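Local coordinates for fiber protein (Duck adenovirus 1, PDB 6ITX), which probably attaches the virus to its host cell through the receptor-binding head domain at the C-terminal end of the trimeric fiber, at residues Phe111-Gln116 with Asn215-Glu220; Gly146-Gly151 with Thr276-Ser281; Thr227-Cys232 with Leu246-Cys251; Met239-Gly244 with Ile269-Leu274. All coordinates share one frame; numbering follows the deposited sequence.

Overall arrangement
Contacts 3 and 4 both use strand 241-253 of the head domain's beta sheet, one pairing it with strand 226-235 and the other with strand 262-271. Contact 3 is the buried one, its centre about 9 Å from that of the chain, and its strand 227-232 also pairs with strands of the other two subunits. Contact 4, about 21 Å out, carries a beta bulge where polar side chains add to the backbone bonds. Contact 1 lays a loop against strand 110-114 and contact 2 joins two loops; both depend mainly on aromatic rings. They meet where Cys114 packs on Trp148 and Phe149. Contact 2 also reaches contact 4, with Phe278 against Met239 and Thr276 O bonded to Gln271 NE2.

Contact 1 of 4, residues Phe111-Gln116 with Asn215-Glu220; sequences FASCPQ and NFYKEE
Phe216 lays its ring against Phe111 and Ser113 where the loop between strands 208-210 and 226-235 passes strand 110-114 of the beta-sandwich head domain. With CG between the backbone N and the carbonyl carbon (chi1 65°), the Phe216 ring turns one face to the strand. Ser113 CB sits over the centre of that face, 3.6 Å from the ring centroid, as a CH-pi contact. Two residues back along the strand, CE2 of Phe216 comes to the edge of the Phe111 ring, 3.8 Å from CE1. Next in the loop, Tyr217 N lies 3.0 Å from Ser113 OG, a hydroxyl that is hydrogen-bonded to Gly214 O. The Tyr217 side chain then runs over the Cys114-Pro115 peptide and spreads its face on the proline. Pro115 CD stands 4.0 Å from the Tyr217 centroid, only 10° off the ring normal, a second CH-pi contact. Tyr264 and Val266 of strand 262-271 also pack on this tyrosine, while Lys218 N is hydrogen-bonded to Tyr264 OH. Glu219 closes the contact: its OE1 forms a salt bridge with Arg160 NE, and its OE2 lies 4.3 Å from Pro115 CG.

Contact 2 of 4, residues Gly146-Gly151 with Thr276-Ser281; sequences GYWFTG and TNFFAS
Phe279 and Phe278, neighbours in one turn, both reach Trp148, and Phe149 completes an aromatic cluster between two loops of the head domain, those that follow strands 134-144 and 262-271. The ring contacts differ in kind. Phe278 presents its edge to the face of Trp148 in a T-shaped pair, with CE2 3.9 Å from Trp148 CD2. Phe279 lies beside the indole with its plane only 5° from that of the five-membered ring, but the two are slid so far apart, 4.9 Å between centroids, that they barely overlap. Phe149 meets Phe279 obliquely: its CZ stands 3.6 Å above the centre of the Phe279 face, the planes inclined at 43°. Its chi1 of 59° folds the ring back over the loop, so that Trp148 CD1 lies above the Phe149 face.

Polar bonds border the cluster. Gly151 N donates to Phe279 O at 2.9 Å, nearly straight, and the same oxygen receives a CH...O contact from Thr150 CA. The type I turn from Asn277 to Ala280 is reinforced by an Asx turn, Phe279 N donating to Asn277 OD1 at 3.0 Å from above the carbonyl plane. Asn277 is tied to the other loop as well, through ND2 to Gly152 O and OD1 to Ser154 N.

Apolar packing at the margin is slight, Thr150 CG2 lying 3.9 Å from Ser281 CB. The chemistry implies that ring packing supplies most of the contact, while the one backbone bond between the segments, with the Asn277 bonds to Gly152 and Ser154, adds directional polar links between the loops.

Contact 3 of 4, residues Thr227-Cys232 with Leu246-Cys251; sequences TRHSFC and LYVCPC. With SO4 (sulfate ion), chain N.
Arg228 and Tyr247 form the non-hydrogen-bonded pair in the antiparallel hairpin of strands 226-235 and 241-253. The aliphatic part of the arginine runs beside the tyrosine in the same direction, its CG over the rim of one ring face, 3.9 Å from the centroid in a CH-pi contact. A bend at chi3 (57°) then turns the guanidinium away, its plane 76° from that of the ring. NH1 donates to sulfate O2 at 2.8 Å through a rather bent bond. Arg228 NH1 of the second and third subunits binds the same ion, which probably comes from the crystallisation liquor and would offset the three gathered positive charges.

On either side of this pair stands a hydrogen-bonded pair. Thr227 N donates to Val248 O at 3.2 Å, and Val248 N returns a bond to Thr227 O at 3.0 Å. His229 and Leu246 exchange two more, each of 2.8 Å: His229 N to Leu246 O, and Leu246 N to His229 O.

The hairpin is part of a beta sheet that continues from subunit to subunit in the trimeric head: Phe231 and Cys232 pair with a strand of the second subunit, Thr227 with one of the third. On the sheet face opposite Arg228 and Tyr247, Leu246 packs on Phe267 and Ile294, and Val248 on Ile263 and Met265. His229 ND1 lies 4.2 Å from Val248 CG2, and the imidazole side chain comes within about 3 Å of another bound sulfate. Phe231 turns the edge of its ring to the hairpin backbone, with CE1 3.8 Å from Leu246 N.

Contact 4 of 4, residues Met239-Gly244 with Ile269-Leu274; sequences MNFTGG and ITQSAL
Gln271 reaches across to Met239, and Thr270 to Thr242, at the end of the beta hairpin formed by strands 241-253 and 262-271, where a beta bulge shifts the register by one residue between Phe241 and Gly243. Gln271 NE2 donates to Met239 O at 2.8 Å, in the carbonyl plane and on a lone pair. Beside it, Ser272 N points nearly along the C=O axis of Asn240 at an N to O distance of 3.0 Å, and Ser272 OG adds a weak bond to that oxygen. Thr270 spans the bulge by its backbone: its O accepts from Thr242 N at 2.8 Å, from above the carbonyl plane, and its N donates to Gly243 O at 3.0 Å. The hydroxyls OG1 of Thr242 and Thr270 share a hydrogen bond of 2.8 Å, their side chains crossing at about a right angle. Phe241 CD1 also touches Ile269 CG2 at 3.5 Å, the apolar part of the contact.

Farther out, the Gln271 amide is gripped at both ends, OE1 by Ser154 OG and NE2 also by Thr276 O, which fixes its rotation and aims it at Met239. Phe289 packs on both Phe241 and Ile269, and Phe231 on Ile269. Met239, bent at chi2 and chi3, brings CE to 3.3 Å from Gln271 NE2, while its CB stands 3.4 Å above the rim of the Phe241 ring face.

Contact 1 of 4, residues Phe111-Gln116 with Asn215-Glu220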
# COMPACT_ATOMS: atom_id res chain seq x y z
N PHE A 111 6.82 -19.26 -15.41
CA PHE A 111 7.29 -18.61 -16.63
C PHE A 111 7.13 -17.10 -16.53
O PHE A 111 6.03 -16.61 -16.27
CB PHE A 111 6.52 -19.12 -17.85
CG PHE A 111 7.09 -18.66 -19.18
CD1 PHE A 111 6.70 -17.44 -19.73
CD2 PHE A 111 7.98 -19.45 -19.89
CE1 PHE A 111 7.23 -17.01 -20.96
CE2 PHE A 111 8.50 -19.03 -21.12
CZ PHE A 111 8.13 -17.82 -21.66
N ALA A 112 8.22 -16.37 -16.76
CA ALA A 112 8.22 -14.92 -16.78
C ALA A 112 8.66 -14.44 -18.15
O ALA A 112 9.71 -14.87 -18.65
CB ALA A 112 9.17 -14.33 -15.72
N SER A 113 7.88 -13.54 -18.74
CA SER A 113 8.27 -12.95 -20.02
C SER A 113 9.07 -11.67 -19.76
O SER A 113 8.77 -10.92 -18.84
CB SER A 113 7.04 -12.68 -20.88
OG SER A 113 7.41 -12.11 -22.12
N CYS A 114 10.09 -11.45 -20.58
CA CYS A 114 11.06 -10.39 -20.38
C CYS A 114 11.17 -9.51 -21.62
O CYS A 114 10.70 -9.86 -22.70
CB CYS A 114 12.44 -11.00 -20.04
SG CYS A 114 12.46 -12.08 -18.55
N PRO A 115 11.79 -8.33 -21.49
CA PRO A 115 11.89 -7.42 -22.63
C PRO A 115 12.53 -8.07 -23.85
O PRO A 115 13.33 -9.00 -23.75
CB PRO A 115 12.77 -6.29 -22.09
CG PRO A 115 12.52 -6.30 -20.66
CD PRO A 115 12.32 -7.72 -20.26
N GLN A 116 12.18 -7.55 -25.03
CA GLN A 116 12.83 -7.93 -26.28
C GLN A 116 12.80 -9.43 -26.51
O GLN A 116 13.80 -10.05 -26.91
CB GLN A 116 14.26 -7.40 -26.36
CG GLN A 116 14.49 -6.05 -25.69
CD GLN A 116 15.94 -5.58 -25.79
OE1 GLN A 116 16.34 -5.00 -26.80
NE2 GLN A 116 16.73 -5.87 -24.75
N ASN A 215 6.41 -13.85 -25.84
CA ASN A 215 6.75 -12.44 -25.73
C ASN A 215 5.55 -11.63 -25.26
O ASN A 215 5.37 -10.48 -25.67
CB ASN A 215 7.32 -11.91 -27.05
CG ASN A 215 6.34 -12.03 -28.21
OD1 ASN A 215 5.33 -12.75 -28.14
ND2 ASN A 215 6.63 -11.31 -29.30
N PHE A 216 4.75 -12.19 -24.38
CA PHE A 216 3.63 -11.39 -23.88
C PHE A 216 4.07 -10.29 -22.93
O PHE A 216 3.22 -9.65 -22.28
CB PHE A 216 2.61 -12.28 -23.17
CG PHE A 216 3.13 -12.95 -21.92
CD1 PHE A 216 3.11 -12.28 -20.71
CD2 PHE A 216 3.59 -14.25 -21.95
CE1 PHE A 216 3.57 -12.89 -19.54
CE2 PHE A 216 4.04 -14.87 -20.79
CZ PHE A 216 4.03 -14.19 -19.58
N TYR A 217 5.37 -10.06 -22.78
CA TYR A 217 5.83 -9.06 -21.85
C TYR A 217 5.30 -7.69 -22.26
O TYR A 217 5.38 -7.31 -23.43
CB TYR A 217 7.35 -9.07 -21.81
CG TYR A 217 7.91 -7.89 -21.05
CD1 TYR A 217 8.01 -7.93 -19.67
CD2 TYR A 217 8.31 -6.73 -21.71
CE1 TYR A 217 8.49 -6.86 -18.97
CE2 TYR A 217 8.80 -5.65 -21.00
CZ TYR A 217 8.88 -5.72 -19.64
OH TYR A 217 9.36 -4.66 -18.94
N LYS A 218 4.75 -6.95 -21.29
CA LYS A 218 4.28 -5.58 -21.48
C LYS A 218 5.01 -4.69 -20.48
O LYS A 218 4.94 -4.93 -19.28
CB LYS A 218 2.76 -5.48 -21.28
CG LYS A 218 1.91 -6.14 -22.38
CD LYS A 218 1.86 -5.32 -23.67
CE LYS A 218 0.83 -5.87 -24.65
NZ LYS A 218 0.24 -4.81 -25.55
N GLU A 219 5.73 -3.69 -20.99
CA GLU A 219 6.36 -2.70 -20.12
C GLU A 219 5.27 -1.92 -19.40
O GLU A 219 4.17 -1.75 -19.91
CB GLU A 219 7.27 -1.76 -20.94
CG GLU A 219 8.39 -1.01 -20.11
CD GLU A 219 9.44 -1.97 -19.48
OE1 GLU A 219 9.57 -1.97 -18.22
OE2 GLU A 219 10.15 -2.71 -20.24
N GLU A 220 5.55 -1.49 -18.17
CA GLU A 220 4.52 -0.80 -17.41
C GLU A 220 4.03 0.49 -18.07
O GLU A 220 2.93 0.95 -17.74
CB GLU A 220 5.01 -0.51 -15.99
CG GLU A 220 6.07 0.54 -15.89
CD GLU A 220 7.44 -0.03 -16.19
OE1 GLU A 220 7.53 -1.25 -16.49
OE2 GLU A 220 8.43 0.75 -16.11

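Contact 2 of 4, residues Gly146-Gly151 with Thr276-Ser281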
# COMPACT_ATOMS: atom_id res chain seq x y z
N GLY A 146 20.97 -18.77 -13.66
CA GLY A 146 21.02 -19.98 -14.47
C GLY A 146 19.74 -20.20 -15.23
O GLY A 146 19.75 -20.60 -16.40
N TYR A 147 18.61 -19.92 -14.58
CA TYR A 147 17.31 -20.03 -15.21
C TYR A 147 16.82 -18.70 -15.78
O TYR A 147 15.63 -18.55 -16.07
CB TYR A 147 16.31 -20.59 -14.21
CG TYR A 147 16.55 -22.04 -13.97
CD1 TYR A 147 16.21 -22.99 -14.93
CD2 TYR A 147 17.14 -22.47 -12.79
CE1 TYR A 147 16.43 -24.33 -14.71
CE2 TYR A 147 17.36 -23.81 -12.56
CZ TYR A 147 17.01 -24.74 -13.52
OH TYR A 147 17.24 -26.07 -13.27
N TRP A 148 17.71 -17.74 -15.92
CA TRP A 148 17.40 -16.48 -16.58
C TRP A 148 18.04 -16.50 -17.95
O TRP A 148 18.95 -17.28 -18.22
CB TRP A 148 17.92 -15.29 -15.77
CG TRP A 148 17.10 -14.07 -15.91
CD1 TRP A 148 17.30 -13.04 -16.79
CD2 TRP A 148 15.96 -13.72 -15.13
NE1 TRP A 148 16.33 -12.09 -16.61
CE2 TRP A 148 15.49 -12.48 -15.60
CE3 TRP A 148 15.27 -14.34 -14.07
CZ2 TRP A 148 14.38 -11.85 -15.06
CZ3 TRP A 148 14.17 -13.71 -13.53
CH2 TRP A 148 13.74 -12.47 -14.03
N PHE A 149 17.57 -15.62 -18.83
CA PHE A 149 18.15 -15.59 -20.15
C PHE A 149 19.59 -15.14 -20.03
O PHE A 149 20.08 -14.83 -18.94
CB PHE A 149 17.33 -14.69 -21.08
CG PHE A 149 17.21 -13.26 -20.62
CD1 PHE A 149 18.28 -12.37 -20.75
CD2 PHE A 149 16.02 -12.80 -20.08
CE1 PHE A 149 18.17 -11.06 -20.34
CE2 PHE A 149 15.90 -11.47 -19.67
CZ PHE A 149 16.98 -10.61 -19.79
N THR A 150 20.29 -15.11 -21.16
CA THR A 150 21.70 -14.72 -21.20
C THR A 150 21.91 -13.67 -22.28
O THR A 150 21.34 -13.78 -23.36
CB THR A 150 22.61 -15.94 -21.45
OG1 THR A 150 22.29 -16.98 -20.52
CG2 THR A 150 24.10 -15.56 -21.29
N GLY A 151 22.70 -12.66 -21.97
CA GLY A 151 23.05 -11.53 -22.81
C GLY A 151 22.39 -10.24 -22.34
O GLY A 151 21.31 -10.24 -21.73
N THR A 276 26.61 -7.19 -9.96
CA THR A 276 26.98 -8.18 -10.95
C THR A 276 25.90 -8.26 -12.03
O THR A 276 24.71 -8.06 -11.76
CB THR A 276 27.22 -9.57 -10.31
OG1 THR A 276 26.00 -10.28 -10.14
CG2 THR A 276 27.90 -9.44 -8.95
N ASN A 277 26.34 -8.52 -13.26
CA ASN A 277 25.45 -8.61 -14.42
C ASN A 277 24.72 -9.94 -14.37
O ASN A 277 25.24 -10.96 -14.82
CB ASN A 277 26.26 -8.47 -15.71
CG ASN A 277 25.40 -8.54 -16.95
OD1 ASN A 277 24.18 -8.61 -16.89
ND2 ASN A 277 26.05 -8.52 -18.11
N PHE A 278 23.51 -9.93 -13.80
CA PHE A 278 22.66 -11.12 -13.77
C PHE A 278 22.56 -11.80 -15.14
O PHE A 278 22.37 -13.02 -15.20
CB PHE A 278 21.26 -10.74 -13.28
CG PHE A 278 20.53 -11.85 -12.53
CD1 PHE A 278 21.04 -12.36 -11.34
CD2 PHE A 278 19.32 -12.34 -13.00
CE1 PHE A 278 20.37 -13.34 -10.64
CE2 PHE A 278 18.64 -13.32 -12.33
CZ PHE A 278 19.16 -13.83 -11.13
N PHE A 279 22.64 -11.06 -16.23
CA PHE A 279 22.41 -11.67 -17.53
C PHE A 279 23.69 -12.18 -18.18
O PHE A 279 23.62 -12.79 -19.25
CB PHE A 279 21.72 -10.68 -18.48
CG PHE A 279 20.50 -10.01 -17.90
CD1 PHE A 279 19.71 -10.65 -16.94
CD2 PHE A 279 20.13 -8.73 -18.33
CE1 PHE A 279 18.59 -10.03 -16.40
CE2 PHE A 279 19.00 -8.10 -17.82
CZ PHE A 279 18.23 -8.75 -16.84
N ALA A 280 24.84 -11.95 -17.55
CA ALA A 280 26.11 -12.30 -18.18
C ALA A 280 26.33 -13.81 -18.14
O ALA A 280 25.76 -14.53 -17.31
CB ALA A 280 27.27 -11.58 -17.50
N SER A 281 27.17 -14.29 -19.06
CA SER A 281 27.49 -15.71 -19.16
C SER A 281 28.60 -16.11 -18.20
O SER A 281 28.80 -17.32 -17.97
CB SER A 281 27.91 -16.05 -20.59
OG SER A 281 29.07 -15.32 -20.96

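Contact 3 of 4, residues Thr227-Cys232 with Leu246-Cys251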
# COMPACT_ATOMS: atom_id res chain seq x y z
N THR A 227 -1.35 0.15 -10.56
CA THR A 227 -0.97 0.58 -9.23
C THR A 227 0.46 0.14 -9.02
O THR A 227 0.92 -0.85 -9.60
CB THR A 227 -1.88 -0.04 -8.18
OG1 THR A 227 -1.75 -1.48 -8.21
CG2 THR A 227 -3.33 0.35 -8.46
N ARG A 228 1.20 0.89 -8.21
CA ARG A 228 2.61 0.62 -8.05
C ARG A 228 2.91 0.31 -6.60
O ARG A 228 2.36 0.93 -5.69
CB ARG A 228 3.47 1.79 -8.52
CG ARG A 228 4.89 1.35 -8.81
CD ARG A 228 5.83 2.48 -9.01
NE ARG A 228 5.83 3.37 -7.85
CZ ARG A 228 6.52 4.50 -7.81
NH1 ARG A 228 6.48 5.27 -6.74
NH2 ARG A 228 7.24 4.86 -8.86
N HIS A 229 3.80 -0.65 -6.40
CA HIS A 229 4.16 -1.10 -5.06
C HIS A 229 5.67 -1.19 -4.97
O HIS A 229 6.30 -1.91 -5.75
CB HIS A 229 3.46 -2.42 -4.74
CG HIS A 229 1.96 -2.33 -4.79
ND1 HIS A 229 1.25 -2.33 -5.98
CD2 HIS A 229 1.06 -2.12 -3.81
CE1 HIS A 229 -0.04 -2.19 -5.72
NE2 HIS A 229 -0.18 -2.07 -4.41
N SER A 230 6.25 -0.42 -4.05
CA SER A 230 7.70 -0.29 -3.97
C SER A 230 8.28 -1.24 -2.94
O SER A 230 7.71 -1.44 -1.86
CB SER A 230 8.10 1.15 -3.63
OG SER A 230 8.00 1.96 -4.78
N PHE A 231 9.43 -1.81 -3.28
CA PHE A 231 10.06 -2.86 -2.49
C PHE A 231 11.54 -2.88 -2.86
O PHE A 231 12.01 -2.07 -3.67
CB PHE A 231 9.40 -4.21 -2.76
CG PHE A 231 9.75 -4.83 -4.09
CD1 PHE A 231 9.01 -4.53 -5.23
CD2 PHE A 231 10.82 -5.73 -4.20
CE1 PHE A 231 9.33 -5.10 -6.47
CE2 PHE A 231 11.15 -6.32 -5.44
CZ PHE A 231 10.40 -6.00 -6.58
N CYS A 232 12.27 -3.84 -2.26
CA CYS A 232 13.63 -4.14 -2.64
C CYS A 232 13.93 -5.61 -2.37
O CYS A 232 13.62 -6.10 -1.27
CB CYS A 232 14.64 -3.26 -1.90
SG CYS A 232 16.29 -3.20 -2.65
N LEU A 246 6.68 -3.04 -8.29
CA LEU A 246 5.71 -4.00 -8.80
C LEU A 246 4.57 -3.19 -9.39
O LEU A 246 4.09 -2.25 -8.74
CB LEU A 246 5.21 -4.92 -7.69
CG LEU A 246 3.92 -5.71 -7.94
CD1 LEU A 246 4.06 -6.70 -9.09
CD2 LEU A 246 3.53 -6.43 -6.70
N TYR A 247 4.16 -3.52 -10.61
CA TYR A 247 3.07 -2.82 -11.28
C TYR A 247 1.96 -3.82 -11.53
O TYR A 247 2.16 -4.81 -12.24
CB TYR A 247 3.53 -2.18 -12.60
CG TYR A 247 4.67 -1.21 -12.42
CD1 TYR A 247 5.95 -1.67 -12.21
CD2 TYR A 247 4.46 0.18 -12.44
CE1 TYR A 247 6.99 -0.82 -12.02
CE2 TYR A 247 5.51 1.05 -12.26
CZ TYR A 247 6.78 0.54 -12.04
OH TYR A 247 7.89 1.34 -11.85
N VAL A 248 0.80 -3.58 -10.92
CA VAL A 248 -0.32 -4.50 -11.02
C VAL A 248 -1.33 -3.93 -12.00
O VAL A 248 -1.67 -2.74 -11.93
CB VAL A 248 -0.98 -4.75 -9.66
CG1 VAL A 248 -2.17 -5.66 -9.82
CG2 VAL A 248 0.02 -5.31 -8.67
N CYS A 249 -1.79 -4.76 -12.90
CA CYS A 249 -2.76 -4.37 -13.89
C CYS A 249 -3.46 -5.64 -14.33
O CYS A 249 -2.80 -6.59 -14.79
CB CYS A 249 -2.10 -3.69 -15.09
SG CYS A 249 -3.33 -3.35 -16.34
N PRO A 250 -4.79 -5.71 -14.20
CA PRO A 250 -5.50 -6.89 -14.67
C PRO A 250 -5.32 -7.09 -16.17
O PRO A 250 -4.99 -6.17 -16.92
CB PRO A 250 -6.96 -6.59 -14.30
CG PRO A 250 -6.81 -5.78 -13.05
CD PRO A 250 -5.65 -4.86 -13.36
N CYS A 251 -5.52 -8.34 -16.60
CA CYS A 251 -5.25 -8.70 -17.99
C CYS A 251 -6.24 -9.74 -18.47
O CYS A 251 -6.91 -10.43 -17.69
CB CYS A 251 -3.84 -9.26 -18.14
SG CYS A 251 -3.70 -10.72 -17.10
S SO4 N . 9.70 7.60 -5.80
O1 SO4 N . 10.39 7.81 -4.50
O2 SO4 N . 8.47 6.81 -5.58
O3 SO4 N . 9.33 8.90 -6.36
O4 SO4 N . 10.53 6.81 -6.73

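Contact 4 of 4, residues Met239-Gly244 with Ile269-Leu274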
# COMPACT_ATOMS: atom_id res chain seq x y z
N MET A 239 25.06 -8.40 -5.90
CA MET A 239 24.00 -7.89 -6.79
C MET A 239 23.81 -6.37 -6.65
O MET A 239 23.54 -5.69 -7.64
CB MET A 239 22.69 -8.64 -6.53
CG MET A 239 22.69 -10.09 -7.03
SD MET A 239 23.18 -10.26 -8.78
CE MET A 239 21.75 -9.52 -9.58
N ASN A 240 23.95 -5.83 -5.42
CA ASN A 240 23.89 -4.38 -5.13
C ASN A 240 22.56 -3.78 -5.56
O ASN A 240 22.52 -2.76 -6.27
CB ASN A 240 25.05 -3.62 -5.78
CG ASN A 240 26.44 -4.09 -5.29
OD1 ASN A 240 27.40 -4.08 -6.06
ND2 ASN A 240 26.53 -4.51 -4.04
N PHE A 241 21.46 -4.39 -5.12
CA PHE A 241 20.15 -3.87 -5.47
C PHE A 241 19.91 -2.50 -4.83
O PHE A 241 20.32 -2.24 -3.70
CB PHE A 241 19.05 -4.83 -5.04
CG PHE A 241 19.08 -6.13 -5.75
CD1 PHE A 241 18.91 -6.18 -7.13
CD2 PHE A 241 19.29 -7.31 -5.05
CE1 PHE A 241 18.94 -7.41 -7.81
CE2 PHE A 241 19.33 -8.53 -5.74
CZ PHE A 241 19.16 -8.57 -7.12
N THR A 242 19.21 -1.64 -5.56
CA THR A 242 18.88 -0.31 -5.08
C THR A 242 17.39 -0.06 -4.96
O THR A 242 17.00 0.91 -4.30
CB THR A 242 19.48 0.77 -5.99
OG1 THR A 242 19.10 0.49 -7.35
CG2 THR A 242 20.99 0.79 -5.86
N GLY A 243 16.55 -0.90 -5.55
CA GLY A 243 15.12 -0.71 -5.41
C GLY A 243 14.34 -1.61 -6.35
O GLY A 243 14.90 -2.35 -7.16
N GLY A 244 13.03 -1.53 -6.22
CA GLY A 244 12.16 -2.41 -6.97
C GLY A 244 10.76 -1.86 -7.01
O GLY A 244 10.30 -1.19 -6.08
N ILE A 269 13.48 -4.05 -11.24
CA ILE A 269 14.41 -4.17 -10.12
C ILE A 269 15.71 -3.53 -10.58
O ILE A 269 16.16 -3.80 -11.70
CB ILE A 269 14.61 -5.65 -9.73
CG1 ILE A 269 13.37 -6.20 -9.00
CG2 ILE A 269 15.86 -5.84 -8.89
CD1 ILE A 269 13.41 -7.74 -8.80
N THR A 270 16.30 -2.68 -9.74
CA THR A 270 17.48 -1.92 -10.15
C THR A 270 18.69 -2.21 -9.28
O THR A 270 18.59 -2.65 -8.13
CB THR A 270 17.20 -0.41 -10.13
OG1 THR A 270 16.75 -0.03 -8.82
CG2 THR A 270 16.16 -0.06 -11.18
N GLN A 271 19.87 -1.95 -9.84
CA GLN A 271 21.15 -2.19 -9.20
C GLN A 271 22.03 -0.96 -9.37
O GLN A 271 21.92 -0.22 -10.35
CB GLN A 271 21.89 -3.40 -9.81
CG GLN A 271 21.16 -4.72 -9.87
CD GLN A 271 21.90 -5.74 -10.77
OE1 GLN A 271 21.65 -5.83 -11.97
NE2 GLN A 271 22.83 -6.48 -10.18
N SER A 272 22.93 -0.75 -8.40
CA SER A 272 23.90 0.32 -8.53
C SER A 272 24.96 -0.08 -9.55
O SER A 272 24.95 -1.19 -10.09
CB SER A 272 24.50 0.64 -7.17
OG SER A 272 25.07 -0.53 -6.60
N ALA A 273 25.88 0.84 -9.83
CA ALA A 273 26.76 0.68 -10.99
C ALA A 273 27.65 -0.56 -10.91
O ALA A 273 28.04 -1.10 -11.95
CB ALA A 273 27.63 1.92 -11.17
N LEU A 274 27.97 -1.04 -9.71
CA LEU A 274 28.93 -2.14 -9.59
C LEU A 274 28.28 -3.50 -9.26
O LEU A 274 28.99 -4.43 -8.86
CB LEU A 274 29.98 -1.81 -8.52
CG LEU A 274 30.90 -0.62 -8.83
CD1 LEU A 274 31.95 -0.49 -7.73
CD2 LEU A 274 31.55 -0.76 -10.22